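Local atomic coordinates of penicillin binding protein 2X (Streptococcus thermophilus, PDB entry 5U47), a protein that probably cross-links the peptides of adjacent peptidoglycan strands in the septal cell wall as a transpeptidase and is a target of beta-lactam antibiotics. Residues V417-L420 with R421-A425; E604-N607 with T608-N612. The protein carries 1 engineered substitution. One frame throughout, in Å; residues are numbered along the deposited sequence. Where two conformers were deposited one is given.

Interaction 1 of 2, residues V417-L420 with R421-A425; sequences VQML and RAFTA
Arg421 starts the second half of this stretch of helix 416-427 by giving its backbone N to Val417 O, the first of four successive i to i+4 bonds. Its side chain starts away from its own N, then folds over about its CG-CD bond (chi3 59°), bringing the guanidinium back alongside Gln418. NH1 rests 3.5 Å from Gln418 CG, with guanidinium and amide planes 33° apart. A water in the guanidinium plane accepts from Arg421 NE at 2.8 Å and donates to Gln418 O at 2.7 Å, so that carbonyl serves both the water and Ala422 N. Further out, Arg421 NH1 and Gln418 NE2 share Ile382 O; long polar chains suit this buried place because Arg421 brings several N-H groups and Gln418 both a donor and an acceptor, OE1 taking Thr415 N.

Ala422 has only a methyl, small enough for the close approach of Met300. Phe423 donates its N to Met419 O at 2.9 Å, and the same oxygen lies over a face of its ring, 3.2 Å from CG. Met419, flexible enough to fold at chi2 and chi3, lays CE 3.7 Å from Phe423 CZ. Thr424 N reaches Leu420 O by a bent bond (137°), while its OG1 donates to Arg421 O at 2.6 Å and is also bonded to Leu433 N, tying the helix to strand 432-433.

Within the transpeptidase domain, Leu420 presses on strand 245-252, Phe423 meets Tyr544 of strand 541-548 edge-to-face, and Ala422 and Phe423 touch helix 297-308, near whose start an SxxK-type pattern, close to Phe423 but not touching it, probably holds the serine that beta-lactams acylate.

Interaction 2 of 2, residues E604-N607 with T608-N612; sequences ETAN and TLRQN
Asn607 and Gln611, one helical turn apart, set their amides at a steep angle, with the two planes 62° apart. Asn607 ND2 and Gln611 NE2 come within 3.7 Å, but both are donors and each is turned to a partner beyond the helix: Gln611 NE2 bonds to Gly387 O, while in the conformer given, one of two deposited, Asn607 ND2 and OD1 make weak bonds to Met388 O and Gly387 N respectively. The Arg610 guanidinium stands obliquely to Ala606 O, and Arg610 CG lies 3.6 Å from that oxygen; the chain runs extended from CG to NE, carrying the charge out to Glu455 and Arg385 O. The third amide, of Asn612, uses an in-plane N-H of ND2 to reach Thr608 O at 2.9 Å, approaching from above the carbonyl plane (38° out of it); backbone N of Asn612 bonds weakly to the same carbonyl.

The backbone keeps i to i+4 helical bonds: Leu609 N binds Thr605 O at 2.9 Å and Gln611 N binds Asn607 O at 3.2 Å. Thr608, a small polar residue fit for an exposed face, brings OG1 3.1 Å from Glu604 O, the carbonyl that its own N also uses. On the buried side Thr605 CG2 and Leu609 CD1 lie side by side at 4.2 Å. Thr605 presents its methyl to the leucine because its OG1 turns back (chi1 -61°) to Thr601 O, and Leu609 packs on Ile642 and Ile644 of strand 641-646.

Chemically, this helix of the PASTA domain is two-sided. Its apolar residues grip their own sheet, while Arg610 and Gln611, and more weakly Asn607, bond to the transpeptidase region, so that the polar face joins the two domains by a salt bridge and hydrogen bonds.

Interactions 1 and 2 each run along a single helix, 416-427 in the transpeptidase domain and 602-611 in a PASTA domain; their centres are about 19 Å apart and their nearest atoms about 8 Å, so they do not touch. Interaction 1 is wholly buried: aromatic, sulfur and methyl groups fill it, and its polar ends are met by a water and by backbone groups of the same domain. Interaction 2 is partly exposed, with Glu604 and Thr608 on the open side. There amides and a guanidinium reach across to the other domain, Arg610 pairing with Glu455 outside the two segments. Both helices address the region around 382-388, Ile382 from interaction 1 and Arg385 and Gly387, with Met388 weakly, from interaction 2.

Interaction 1 of 2, residues V417-L420 with R421-A425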
ATOM      1  N   VAL A 417       3.251  -7.654   1.199  1.00 20.04           N
ATOM      2  CA  VAL A 417       4.260  -6.623   0.961  1.00 20.19           C
ATOM      3  C   VAL A 417       5.684  -7.106   1.340  1.00 20.28           C
ATOM      4  O   VAL A 417       6.646  -6.680   0.718  1.00 20.09           O
ATOM      5  CB  VAL A 417       3.852  -5.272   1.562  1.00 20.31           C
ATOM      6  CG1 VAL A 417       3.885  -5.324   3.092  1.00 20.78           C
ATOM      7  CG2 VAL A 417       4.711  -4.146   0.996  1.00 20.38           C
ATOM      8  N   GLN A 418       5.815  -8.005   2.324  1.00 20.47           N
ATOM      9  CA  GLN A 418       7.135  -8.611   2.632  1.00 21.51           C
ATOM     10  C   GLN A 418       7.620  -9.476   1.455  1.00 22.13           C
ATOM     11  O   GLN A 418       8.805  -9.457   1.087  1.00 21.33           O
ATOM     12  CB  GLN A 418       7.087  -9.426   3.915  1.00 20.96           C
ATOM     13  CG  GLN A 418       7.017  -8.573   5.163  1.00 21.89           C
ATOM     14  CD  GLN A 418       6.877  -9.392   6.419  1.00 23.53           C
ATOM     15  OE1 GLN A 418       6.161 -10.399   6.435  1.00 25.02           O
ATOM     16  NE2 GLN A 418       7.530  -8.947   7.495  1.00 23.07           N
ATOM     17  N   MET A 419       6.691 -10.211   0.839  1.00 21.90           N
ATOM     18  CA  MET A 419       7.050 -10.997  -0.325  1.00 21.80           C
ATOM     19  C   MET A 419       7.482 -10.092  -1.474  1.00 21.56           C
ATOM     20  O   MET A 419       8.471 -10.367  -2.140  1.00 20.78           O
ATOM     21  CB  MET A 419       5.902 -11.917  -0.764  1.00 23.12           C
ATOM     22  CG  MET A 419       5.564 -13.009   0.254  1.00 24.20           C
ATOM     23  SD  MET A 419       6.951 -14.103   0.650  1.00 26.76           S
ATOM     24  CE  MET A 419       7.267 -14.896  -0.921  1.00 26.88           C
ATOM     25  N   LEU A 420       6.740  -9.013  -1.711  1.00 21.81           N
ATOM     26  CA  LEU A 420       7.086  -8.082  -2.790  1.00 22.20           C
ATOM     27  C   LEU A 420       8.482  -7.505  -2.588  1.00 21.53           C
ATOM     28  O   LEU A 420       9.258  -7.416  -3.533  1.00 20.82           O
ATOM     29  CB  LEU A 420       6.051  -6.949  -2.905  1.00 21.32           C
ATOM     30  CG  LEU A 420       4.611  -7.385  -3.281  1.00 22.11           C
ATOM     31  CD1 LEU A 420       3.680  -6.175  -3.264  1.00 22.51           C
ATOM     32  CD2 LEU A 420       4.566  -8.050  -4.656  1.00 22.09           C
ATOM     33  N   ARG A 421       8.764  -7.107  -1.356  1.00 20.83           N
ATOM     34  CA  ARG A 421      10.060  -6.544  -1.000  1.00 21.71           C
ATOM     35  C   ARG A 421      11.186  -7.557  -1.317  1.00 21.18           C
ATOM     36  O   ARG A 421      12.194  -7.202  -1.925  1.00 21.14           O
ATOM     37  CB  ARG A 421      10.071  -6.184   0.478  1.00 21.40           C
ATOM     38  CG  ARG A 421      11.392  -5.659   0.994  1.00 22.40           C
ATOM     39  CD  ARG A 421      11.315  -5.273   2.469  1.00 23.15           C
ATOM     40  NE  ARG A 421      10.939  -6.416   3.279  1.00 24.23           N
ATOM     41  CZ  ARG A 421      10.704  -6.409   4.597  1.00 24.80           C
ATOM     42  NH1 ARG A 421      10.340  -7.532   5.186  1.00 26.28           N
ATOM     43  NH2 ARG A 421      10.818  -5.317   5.325  1.00 25.75           N
ATOM     44  N   ALA A 422      10.982  -8.810  -0.937  1.00 20.43           N
ATOM     45  CA  ALA A 422      11.972  -9.869  -1.175  1.00 22.59           C
ATOM     46  C   ALA A 422      12.155 -10.099  -2.666  1.00 24.30           C
ATOM     47  O   ALA A 422      13.295 -10.246  -3.140  1.00 23.73           O
ATOM     48  CB  ALA A 422      11.548 -11.158  -0.481  1.00 23.30           C
ATOM     49  N   PHE A 423      11.034 -10.106  -3.408  1.00 23.05           N
ATOM     50  CA  PHE A 423      11.096 -10.299  -4.855  1.00 22.60           C
ATOM     51  C   PHE A 423      11.905  -9.209  -5.569  1.00 23.26           C
ATOM     52  O   PHE A 423      12.522  -9.484  -6.610  1.00 22.00           O
ATOM     53  CB  PHE A 423       9.705 -10.383  -5.504  1.00 23.31           C
ATOM     54  CG  PHE A 423       8.895 -11.605  -5.112  1.00 23.87           C
ATOM     55  CD1 PHE A 423       9.478 -12.865  -5.020  1.00 25.32           C
ATOM     56  CD2 PHE A 423       7.525 -11.500  -4.930  1.00 24.33           C
ATOM     57  CE1 PHE A 423       8.710 -13.993  -4.695  1.00 26.11           C
ATOM     58  CE2 PHE A 423       6.758 -12.618  -4.602  1.00 24.59           C
ATOM     59  CZ  PHE A 423       7.357 -13.858  -4.480  1.00 24.57           C
ATOM     60  N   THR A 424      11.933  -7.989  -5.025  1.00 21.45           N
ATOM     61  CA  THR A 424      12.689  -6.939  -5.694  1.00 21.68           C
ATOM     62  C   THR A 424      14.186  -7.265  -5.774  1.00 21.83           C
ATOM     63  O   THR A 424      14.829  -6.839  -6.717  1.00 22.89           O
ATOM     64  CB  THR A 424      12.527  -5.520  -5.069  1.00 21.36           C
ATOM     65  OG1 THR A 424      12.996  -5.524  -3.715  1.00 21.85           O
ATOM     66  CG2 THR A 424      11.126  -5.065  -5.110  1.00 21.66           C
ATOM     67  N   ALA A 425      14.743  -7.994  -4.795  1.00 22.22           N
ATOM     68  CA  ALA A 425      16.166  -8.325  -4.822  1.00 23.16           C
ATOM     69  C   ALA A 425      16.444  -9.307  -5.964  1.00 24.81           C
ATOM     70  O   ALA A 425      17.477  -9.261  -6.603  1.00 24.70           O
ATOM     71  CB  ALA A 425      16.616  -8.905  -3.497  1.00 24.23           C
TER
HETATM   72  O   HOH W   1      10.745  -9.160   2.998  1.00 26.02           O

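Interaction 2 of 2, residues E604-N607 with T608-N612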
ATOM      1  N   GLU A 604       6.722   3.324  14.148  1.00 31.21           N
ATOM      2  CA  GLU A 604       5.754   4.321  13.680  1.00 33.55           C
ATOM      3  C   GLU A 604       6.443   5.575  13.132  1.00 31.04           C
ATOM      4  O   GLU A 604       5.957   6.175  12.172  1.00 30.73           O
ATOM      5  CB  GLU A 604       4.686   4.646  14.747  1.00 37.62           C
ATOM      6  CG  GLU A 604       5.125   5.426  15.956  1.00 42.38           C
ATOM      7  CD  GLU A 604       4.027   5.478  17.030  1.00 47.10           C
ATOM      8  OE1 GLU A 604       3.877   4.496  17.794  1.00 49.96           O
ATOM      9  OE2 GLU A 604       3.334   6.514  17.120  1.00 53.70           O
ATOM     10  N   THR A 605       7.589   5.935  13.712  1.00 29.09           N
ATOM     11  CA  THR A 605       8.346   7.087  13.239  1.00 29.29           C
ATOM     12  C   THR A 605       8.897   6.830  11.838  1.00 27.65           C
ATOM     13  O   THR A 605       8.813   7.709  10.975  1.00 28.68           O
ATOM     14  CB  THR A 605       9.480   7.456  14.217  1.00 30.10           C
ATOM     15  OG1 THR A 605       8.905   7.789  15.487  1.00 31.61           O
ATOM     16  CG2 THR A 605      10.291   8.638  13.718  1.00 29.74           C
ATOM     17  N   ALA A 606       9.438   5.640  11.602  1.00 26.57           N
ATOM     18  CA  ALA A 606       9.962   5.293  10.269  1.00 26.25           C
ATOM     19  C   ALA A 606       8.849   5.358   9.219  1.00 25.21           C
ATOM     20  O   ALA A 606       9.050   5.882   8.116  1.00 23.70           O
ATOM     21  CB  ALA A 606      10.624   3.924  10.281  1.00 26.48           C
ATOM     22  N   ASN A 607       7.684   4.844   9.593  0.50 25.63           N
ATOM     23  CA  ASN A 607       6.498   4.831   8.740  0.50 25.51           C
ATOM     24  C   ASN A 607       6.087   6.263   8.350  0.50 25.75           C
ATOM     25  O   ASN A 607       5.790   6.532   7.186  0.50 24.84           O
ATOM     26  CB  ASN A 607       5.356   4.122   9.484  0.50 25.73           C
ATOM     27  CG  ASN A 607       4.249   3.671   8.568  0.50 25.41           C
ATOM     28  OD1 ASN A 607       4.489   2.975   7.579  0.50 25.59           O
ATOM     29  ND2 ASN A 607       3.024   4.023   8.912  0.50 25.05           N
ATOM     30  N   THR A 608       6.076   7.166   9.336  1.00 25.82           N
ATOM     31  CA  THR A 608       5.773   8.591   9.143  1.00 25.69           C
ATOM     32  C   THR A 608       6.798   9.260   8.233  1.00 24.15           C
ATOM     33  O   THR A 608       6.441   9.992   7.335  1.00 23.18           O
ATOM     34  CB  THR A 608       5.707   9.304  10.510  1.00 26.24           C
ATOM     35  OG1 THR A 608       4.603   8.758  11.231  1.00 26.26           O
ATOM     36  CG2 THR A 608       5.509  10.807  10.369  1.00 27.49           C
ATOM     37  N   LEU A 609       8.070   8.977   8.456  1.00 24.27           N
ATOM     38  CA  LEU A 609       9.133   9.536   7.625  1.00 24.59           C
ATOM     39  C   LEU A 609       8.977   9.153   6.146  1.00 23.98           C
ATOM     40  O   LEU A 609       9.204   9.994   5.263  1.00 23.45           O
ATOM     41  CB  LEU A 609      10.496   9.086   8.138  1.00 25.09           C
ATOM     42  CG  LEU A 609      10.932   9.736   9.452  1.00 27.99           C
ATOM     43  CD1 LEU A 609      12.158   9.035  10.025  1.00 27.30           C
ATOM     44  CD2 LEU A 609      11.182  11.225   9.259  1.00 28.75           C
ATOM     45  N   ARG A 610       8.625   7.890   5.873  1.00 22.74           N
ATOM     46  CA  ARG A 610       8.395   7.458   4.476  1.00 23.14           C
ATOM     47  C   ARG A 610       7.181   8.125   3.836  1.00 22.88           C
ATOM     48  O   ARG A 610       7.171   8.360   2.628  1.00 23.25           O
ATOM     49  CB  ARG A 610       8.273   5.933   4.351  1.00 23.25           C
ATOM     50  CG  ARG A 610       9.586   5.238   4.604  1.00 23.44           C
ATOM     51  CD  ARG A 610       9.597   3.840   4.029  1.00 23.05           C
ATOM     52  NE  ARG A 610      10.928   3.294   4.179  1.00 23.57           N
ATOM     53  CZ  ARG A 610      11.379   2.615   5.227  1.00 23.23           C
ATOM     54  NH1 ARG A 610      10.603   2.344   6.271  1.00 23.51           N
ATOM     55  NH2 ARG A 610      12.646   2.206   5.220  1.00 23.86           N
ATOM     56  N   GLN A 611       6.158   8.441   4.627  1.00 23.00           N
ATOM     57  CA  GLN A 611       5.013   9.198   4.099  1.00 23.60           C
ATOM     58  C   GLN A 611       5.454  10.563   3.581  1.00 23.24           C
ATOM     59  O   GLN A 611       4.829  11.131   2.671  1.00 22.39           O
ATOM     60  CB  GLN A 611       3.960   9.382   5.180  1.00 24.54           C
ATOM     61  CG  GLN A 611       3.338   8.058   5.606  1.00 24.89           C
ATOM     62  CD  GLN A 611       2.464   8.171   6.831  1.00 25.60           C
ATOM     63  OE1 GLN A 611       2.393   9.225   7.462  1.00 27.33           O
ATOM     64  NE2 GLN A 611       1.802   7.080   7.183  1.00 25.09           N
ATOM     65  N   ASN A 612       6.540  11.069   4.172  1.00 22.38           N
ATOM     66  CA  ASN A 612       7.114  12.347   3.822  1.00 23.82           C
ATOM     67  C   ASN A 612       8.326  12.202   2.896  1.00 23.53           C
ATOM     68  O   ASN A 612       9.089  13.149   2.707  1.00 23.07           O
ATOM     69  CB  ASN A 612       7.434  13.148   5.096  1.00 23.77           C
ATOM     70  CG  ASN A 612       6.167  13.557   5.835  1.00 24.81           C
ATOM     71  OD1 ASN A 612       5.557  14.588   5.507  1.00 23.50           O
ATOM     72  ND2 ASN A 612       5.732  12.725   6.797  1.00 23.24           N
TER